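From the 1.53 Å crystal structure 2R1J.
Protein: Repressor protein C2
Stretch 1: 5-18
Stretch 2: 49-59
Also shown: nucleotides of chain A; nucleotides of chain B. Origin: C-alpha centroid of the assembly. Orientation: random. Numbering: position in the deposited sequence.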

# COMPACT_ATOMS: atom_id res chain seq x y z
N LEU C 5 -12.28 11.74 2.26
CA LEU C 5 -11.49 10.62 2.79
C LEU C 5 -11.32 9.49 1.78
O LEU C 5 -12.14 9.33 0.88
N MET C 6 -10.26 8.69 1.93
CA MET C 6 -10.05 7.58 1.02
C MET C 6 -11.26 6.65 1.02
O MET C 6 -11.68 6.18 -0.03
N GLY C 7 -11.82 6.40 2.20
CA GLY C 7 -12.97 5.51 2.32
C GLY C 7 -14.13 5.90 1.42
O GLY C 7 -14.86 5.04 0.92
N GLU C 8 -14.30 7.21 1.23
CA GLU C 8 -15.38 7.72 0.40
C GLU C 8 -15.10 7.41 -1.06
O GLU C 8 -16.02 7.09 -1.82
N ARG C 9 -13.83 7.50 -1.46
CA ARG C 9 -13.45 7.20 -2.83
C ARG C 9 -13.59 5.70 -3.10
O ARG C 9 -13.90 5.28 -4.22
N ILE C 10 -13.36 4.90 -2.07
CA ILE C 10 -13.49 3.46 -2.20
C ILE C 10 -14.95 3.09 -2.42
O ILE C 10 -15.27 2.33 -3.35
N ARG C 11 -15.84 3.62 -1.58
CA ARG C 11 -17.26 3.29 -1.71
C ARG C 11 -17.81 3.79 -3.03
O ARG C 11 -18.47 3.03 -3.73
N ALA C 12 -17.52 5.03 -3.40
CA ALA C 12 -18.04 5.53 -4.67
C ALA C 12 -17.60 4.66 -5.84
O ALA C 12 -18.38 4.36 -6.75
N ARG C 13 -16.34 4.24 -5.81
CA ARG C 13 -15.80 3.42 -6.88
C ARG C 13 -16.48 2.05 -6.92
O ARG C 13 -16.74 1.50 -8.00
N ARG C 14 -16.77 1.50 -5.75
CA ARG C 14 -17.43 0.20 -5.67
C ARG C 14 -18.86 0.32 -6.24
O ARG C 14 -19.30 -0.55 -6.99
N LYS C 15 -19.58 1.37 -5.85
CA LYS C 15 -20.94 1.62 -6.33
C LYS C 15 -20.95 1.67 -7.86
O LYS C 15 -21.87 1.18 -8.50
N LYS C 16 -19.92 2.27 -8.44
CA LYS C 16 -19.81 2.38 -9.89
C LYS C 16 -19.75 1.00 -10.55
O LYS C 16 -20.38 0.76 -11.59
N LEU C 17 -18.99 0.08 -9.95
CA LEU C 17 -18.85 -1.28 -10.47
C LEU C 17 -20.07 -2.15 -10.18
O LEU C 17 -20.18 -3.27 -10.68
N LYS C 18 -20.98 -1.62 -9.37
CA LYS C 18 -22.19 -2.33 -8.97
C LYS C 18 -21.92 -3.69 -8.38
O LYS C 18 -22.35 -4.71 -8.91
N ASN C 49 -2.95 -5.15 0.46
CA ASN C 49 -4.37 -4.98 0.24
C ASN C 49 -4.70 -3.71 -0.54
O ASN C 49 -5.64 -3.71 -1.35
N LEU C 50 -3.96 -2.62 -0.32
CA LEU C 50 -4.24 -1.41 -1.08
C LEU C 50 -3.97 -1.67 -2.56
O LEU C 50 -4.76 -1.25 -3.42
N LEU C 51 -2.89 -2.36 -2.87
CA LEU C 51 -2.60 -2.62 -4.28
C LEU C 51 -3.68 -3.51 -4.89
O LEU C 51 -4.17 -3.23 -5.99
N ALA C 52 -4.10 -4.56 -4.19
CA ALA C 52 -5.14 -5.44 -4.73
C ALA C 52 -6.47 -4.70 -4.89
O ALA C 52 -7.23 -4.96 -5.83
N LEU C 53 -6.75 -3.78 -3.97
CA LEU C 53 -7.96 -2.99 -3.99
C LEU C 53 -7.95 -2.06 -5.22
O LEU C 53 -8.96 -1.93 -5.93
N SER C 54 -6.82 -1.42 -5.46
CA SER C 54 -6.71 -0.50 -6.60
C SER C 54 -6.97 -1.27 -7.90
O SER C 54 -7.62 -0.74 -8.81
N LYS C 55 -6.49 -2.50 -8.00
CA LYS C 55 -6.72 -3.28 -9.22
C LYS C 55 -8.21 -3.65 -9.34
O LYS C 55 -8.81 -3.48 -10.41
N ALA C 56 -8.80 -4.13 -8.26
CA ALA C 56 -10.23 -4.49 -8.28
C ALA C 56 -11.12 -3.31 -8.63
O ALA C 56 -12.14 -3.48 -9.31
N LEU C 57 -10.75 -2.11 -8.19
CA LEU C 57 -11.55 -0.91 -8.47
C LEU C 57 -11.11 -0.19 -9.74
O LEU C 57 -11.64 0.87 -10.05
N GLN C 58 -10.13 -0.74 -10.44
CA GLN C 58 -9.64 -0.17 -11.70
C GLN C 58 -9.10 1.25 -11.60
O GLN C 58 -9.39 2.10 -12.43
N CYS C 59 -8.29 1.52 -10.58
CA CYS C 59 -7.73 2.84 -10.43
C CYS C 59 -6.36 2.74 -9.79
O CYS C 59 -5.89 1.65 -9.48

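The contact joins two helical segments of one chain, and no two touching residues are fewer than 41 positions apart. It is largely apolar, with a large share from Arg13 and Gln58, and with no hydrogen bond crossing between the stretches. Its rule can be read along the first helix: Met6, Ile10, Arg13 and Leu17 recur every three or four residues, with Arg14 next to Arg13, a spacing that keeps one side of the helix on the contact while Arg11 turns away to DNA.

Leu5, at the N-cap position, lies out of reach, and its backbone N instead donates to Glu8 OE2 at 2.9 Å, tying the exposed Glu8 side chain back over the first turn. Met6 opens the contact. Its CA-to-CB bond points toward the second stretch, and chi1 and chi2, both t, carry SD to 4.2 Å from Leu50 CD1; chi3 is p. Leu50 starts sideways, but its t, p rotamer brings the end of the side chain nearer. Gly7 has no side chain, and nothing of the partner comes near the place where a CB would sit. Arg9 leaves sideways and finds its partners elsewhere in the structure.

One turn after Met6, Ile10 is buried and touches two leucines. In the m, t rotamer its CD1 reaches Leu53 CD2 at 3.6 Å, while CG2 lies 4.2 Å from Leu57 CD1. Leu53 points toward the first helix and repeats the t, p choice of Leu50, one turn later. Leu57, m, t, gives up more surface to this contact than any other residue; its CD2 also lies 4.0 Å from the backbone N of Arg14.

Arg11 points away from the contact, and its t, t, m side chain sends NH2 to OP1 of DT4 of chain B, a 2.7 Å hydrogen bond to the phosphate. Ala12 is exposed and out of reach.

Arg13 and Leu57 form the closest CA pair across the stretches, at 6.3 Å from Arg13 CA to Leu57 CA. Arg13 chi1, at -148°, lies between wells, with chi2 p, and the aliphatic part packs first: CG is 3.7 Å from Leu57 CB. The guanidinium then lies by the end of the second helix, where Gln58, with positive phi, closes a Schellman motif. Leu57 O sits over one face of the guanidinium, only 2.8 Å from Arg13 NH2, yet the angle is too poor for a hydrogen bond; the same holds for Arg13 NH1 and Gln58 O at 3.2 Å. Proximity of charge and carbonyl here does not amount to directional bonding.

Arg14 divides its roles. Its CB is 4.4 Å from Leu57 CD2, but the t, t, p side chain leads away, and NH1 makes a weak 3.3 Å hydrogen bond to OP1 of DT3 of chain B. Lys15 and Lys16 remain exposed. Leu17, m, m, points toward the partner and stays partly exposed, its CD1 3.6 Å from Gln58 OE1. From the second helix, Asn49 makes no contact with the first stretch; its ND2 donates to OP1 of DC13 of chain A at 2.8 Å.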

# COMPACT_ATOMS: atom_id res chain seq x y z
CB LEU C 5 -12.17 10.07 4.03
CG LEU C 5 -12.33 11.06 5.18
CD1 LEU C 5 -13.27 10.46 6.22
CD2 LEU C 5 -10.95 11.38 5.79
CB MET C 6 -8.79 6.77 1.41
CG MET C 6 -8.65 5.44 0.64
SD MET C 6 -7.02 4.63 0.83
CE MET C 6 -6.82 4.85 2.53
CB GLU C 8 -15.53 9.24 0.63
CG GLU C 8 -16.24 9.56 1.95
CD GLU C 8 -16.12 11.03 2.37
OE1 GLU C 8 -16.98 11.48 3.16
OE2 GLU C 8 -15.17 11.72 1.95
CB ARG C 9 -12.03 7.65 -3.10
CG ARG C 9 -11.91 9.17 -3.20
CD ARG C 9 -10.51 9.62 -3.60
NE ARG C 9 -9.55 9.53 -2.51
CZ ARG C 9 -9.42 10.44 -1.54
NH1 ARG C 9 -10.19 11.53 -1.51
NH2 ARG C 9 -8.50 10.26 -0.59
CB ILE C 10 -12.95 2.74 -0.92
CG1 ILE C 10 -11.42 2.89 -0.87
CG2 ILE C 10 -13.30 1.28 -0.94
CD1 ILE C 10 -10.80 2.26 0.39
CB ARG C 11 -18.07 3.85 -0.53
CG ARG C 11 -19.58 3.69 -0.66
CD ARG C 11 -20.29 4.01 0.64
NE ARG C 11 -20.04 2.96 1.63
CZ ARG C 11 -20.43 3.02 2.90
NH1 ARG C 11 -21.09 4.08 3.36
NH2 ARG C 11 -20.13 2.02 3.73
CB ALA C 12 -17.63 6.97 -4.89
CB ARG C 13 -14.29 3.28 -6.69
CG ARG C 13 -13.50 3.15 -7.96
CD ARG C 13 -13.72 4.36 -8.85
NE ARG C 13 -12.92 4.30 -10.06
CZ ARG C 13 -13.03 3.34 -10.98
NH1 ARG C 13 -12.26 3.36 -12.06
NH2 ARG C 13 -13.91 2.36 -10.82
CB ARG C 14 -17.50 -0.29 -4.22
CG ARG C 14 -18.20 -1.63 -4.08
CD ARG C 14 -18.12 -2.18 -2.67
NE ARG C 14 -18.72 -1.29 -1.67
CZ ARG C 14 -20.03 -1.16 -1.46
NH1 ARG C 14 -20.89 -1.86 -2.21
NH2 ARG C 14 -20.47 -0.34 -0.52
CB LYS C 15 -21.48 2.95 -5.82
CG LYS C 15 -21.42 3.16 -4.33
CD LYS C 15 -22.36 2.25 -3.62
CE LYS C 15 -23.02 2.98 -2.47
NZ LYS C 15 -24.22 2.24 -1.97
CB LYS C 16 -18.55 3.18 -10.25
CG LYS C 16 -18.74 4.24 -11.31
CD LYS C 16 -19.74 5.30 -10.88
CE LYS C 16 -19.92 6.37 -11.95
NZ LYS C 16 -21.05 7.32 -11.63
CB LEU C 17 -17.61 -1.95 -9.87
CG LEU C 17 -16.23 -1.59 -10.42
CD1 LEU C 17 -16.05 -2.23 -11.78
CD2 LEU C 17 -16.06 -0.09 -10.51
CB LYS C 18 -23.15 -2.49 -10.16
CG LYS C 18 -23.53 -1.17 -10.78
CD LYS C 18 -24.48 -1.38 -11.94
CE LYS C 18 -24.70 -0.05 -12.66
NZ LYS C 18 -25.76 -0.22 -13.71
CB ASN C 49 -5.12 -5.03 1.56
CG ASN C 49 -5.14 -6.44 2.17
OD1 ASN C 49 -4.97 -7.45 1.46
ND2 ASN C 49 -5.37 -6.52 3.47
CB LEU C 50 -3.39 -0.22 -0.59
CG LEU C 50 -3.50 1.09 -1.40
CD1 LEU C 50 -4.91 1.67 -1.37
CD2 LEU C 50 -2.49 2.06 -0.81
CB LEU C 51 -1.21 -3.24 -4.42
CG LEU C 51 -0.13 -2.18 -4.69
CD1 LEU C 51 -0.33 -1.67 -6.13
CD2 LEU C 51 -0.21 -1.02 -3.73
CB ALA C 52 -5.32 -6.68 -3.82
CB LEU C 53 -8.06 -2.17 -2.70
CG LEU C 53 -9.24 -1.20 -2.58
CD1 LEU C 53 -10.56 -1.97 -2.55
CD2 LEU C 53 -9.08 -0.36 -1.30
CB SER C 54 -5.32 0.15 -6.62
OG SER C 54 -4.31 -0.80 -6.89
CB LYS C 55 -5.86 -4.53 -9.22
CG LYS C 55 -4.40 -4.21 -9.41
CD LYS C 55 -3.53 -5.42 -9.29
CE LYS C 55 -2.08 -5.01 -9.49
NZ LYS C 55 -1.70 -3.86 -8.58
CB ALA C 56 -10.65 -5.07 -6.91
CB LEU C 57 -11.50 0.06 -7.29
CG LEU C 57 -12.06 -0.46 -5.96
CD1 LEU C 57 -11.93 0.63 -4.88
CD2 LEU C 57 -13.53 -0.85 -6.14
CB GLN C 58 -10.77 -0.24 -12.74
CG GLN C 58 -11.41 -1.61 -12.80
CD GLN C 58 -12.56 -1.70 -13.79
OE1 GLN C 58 -13.22 -2.73 -13.87
NE2 GLN C 58 -12.79 -0.63 -14.54
CB CYS C 59 -8.65 3.71 -9.57
SG CYS C 59 -8.88 3.10 -7.87
P DC A 13 -6.11 -4.36 6.44
OP1 DC A 13 -5.52 -4.24 5.10
OP2 DC A 13 -7.47 -3.84 6.72
O5' DC A 13 -6.16 -5.91 6.71
C5' DC A 13 -7.39 -6.59 6.88
C4' DC A 13 -7.21 -7.70 7.89
O4' DC A 13 -7.04 -7.08 9.20
C3' DC A 13 -8.47 -8.56 8.01
O3' DC A 13 -8.41 -9.75 7.26
C2' DC A 13 -8.60 -8.86 9.50
C1' DC A 13 -7.66 -7.89 10.20
N1 DC A 13 -8.43 -7.00 11.11
C2 DC A 13 -8.70 -7.46 12.40
O2 DC A 13 -8.37 -8.60 12.69
N3 DC A 13 -9.34 -6.66 13.28
C4 DC A 13 -9.74 -5.44 12.90
N4 DC A 13 -10.34 -4.66 13.82
C5 DC A 13 -9.54 -4.97 11.57
C6 DC A 13 -8.87 -5.77 10.71
P DT B 4 -21.60 0.03 6.04
OP1 DT B 4 -21.77 1.48 5.81
OP2 DT B 4 -20.35 -0.63 5.53
O5' DT B 4 -21.76 -0.21 7.60
C5' DT B 4 -22.99 0.16 8.24
C4' DT B 4 -23.00 -0.25 9.69
O4' DT B 4 -23.08 -1.68 9.82
C3' DT B 4 -21.81 0.20 10.54
O3' DT B 4 -22.35 0.66 11.78
C2' DT B 4 -21.02 -1.08 10.74
C1' DT B 4 -22.11 -2.13 10.76
N1 DT B 4 -21.73 -3.50 10.36
C2 DT B 4 -22.07 -4.55 11.20
O2 DT B 4 -22.53 -4.41 12.31
N3 DT B 4 -21.83 -5.80 10.68
C4 DT B 4 -21.27 -6.09 9.45
O4 DT B 4 -21.17 -7.25 9.10
C5 DT B 4 -20.87 -4.95 8.66
C7 DT B 4 -20.20 -5.18 7.35
C6 DT B 4 -21.11 -3.72 9.15
P DT B 3 -23.49 -3.96 0.65
OP1 DT B 3 -23.39 -2.74 -0.19
OP2 DT B 3 -22.57 -5.10 0.40
O5' DT B 3 -23.42 -3.53 2.18
C5' DT B 3 -24.26 -2.48 2.63
C4' DT B 3 -24.14 -2.28 4.13
O4' DT B 3 -24.59 -3.45 4.85
C3' DT B 3 -22.76 -1.93 4.70
O3' DT B 3 -22.90 -0.72 5.45
C2' DT B 3 -22.44 -3.10 5.62
C1' DT B 3 -23.82 -3.56 6.03
N1 DT B 3 -23.92 -4.96 6.52
C2 DT B 3 -24.35 -5.18 7.81
O2 DT B 3 -24.61 -4.28 8.59
N3 DT B 3 -24.45 -6.49 8.16
C4 DT B 3 -24.17 -7.59 7.38
O4 DT B 3 -24.33 -8.73 7.84
C5 DT B 3 -23.71 -7.29 6.04
C7 DT B 3 -23.37 -8.42 5.11
C6 DT B 3 -23.61 -6.00 5.68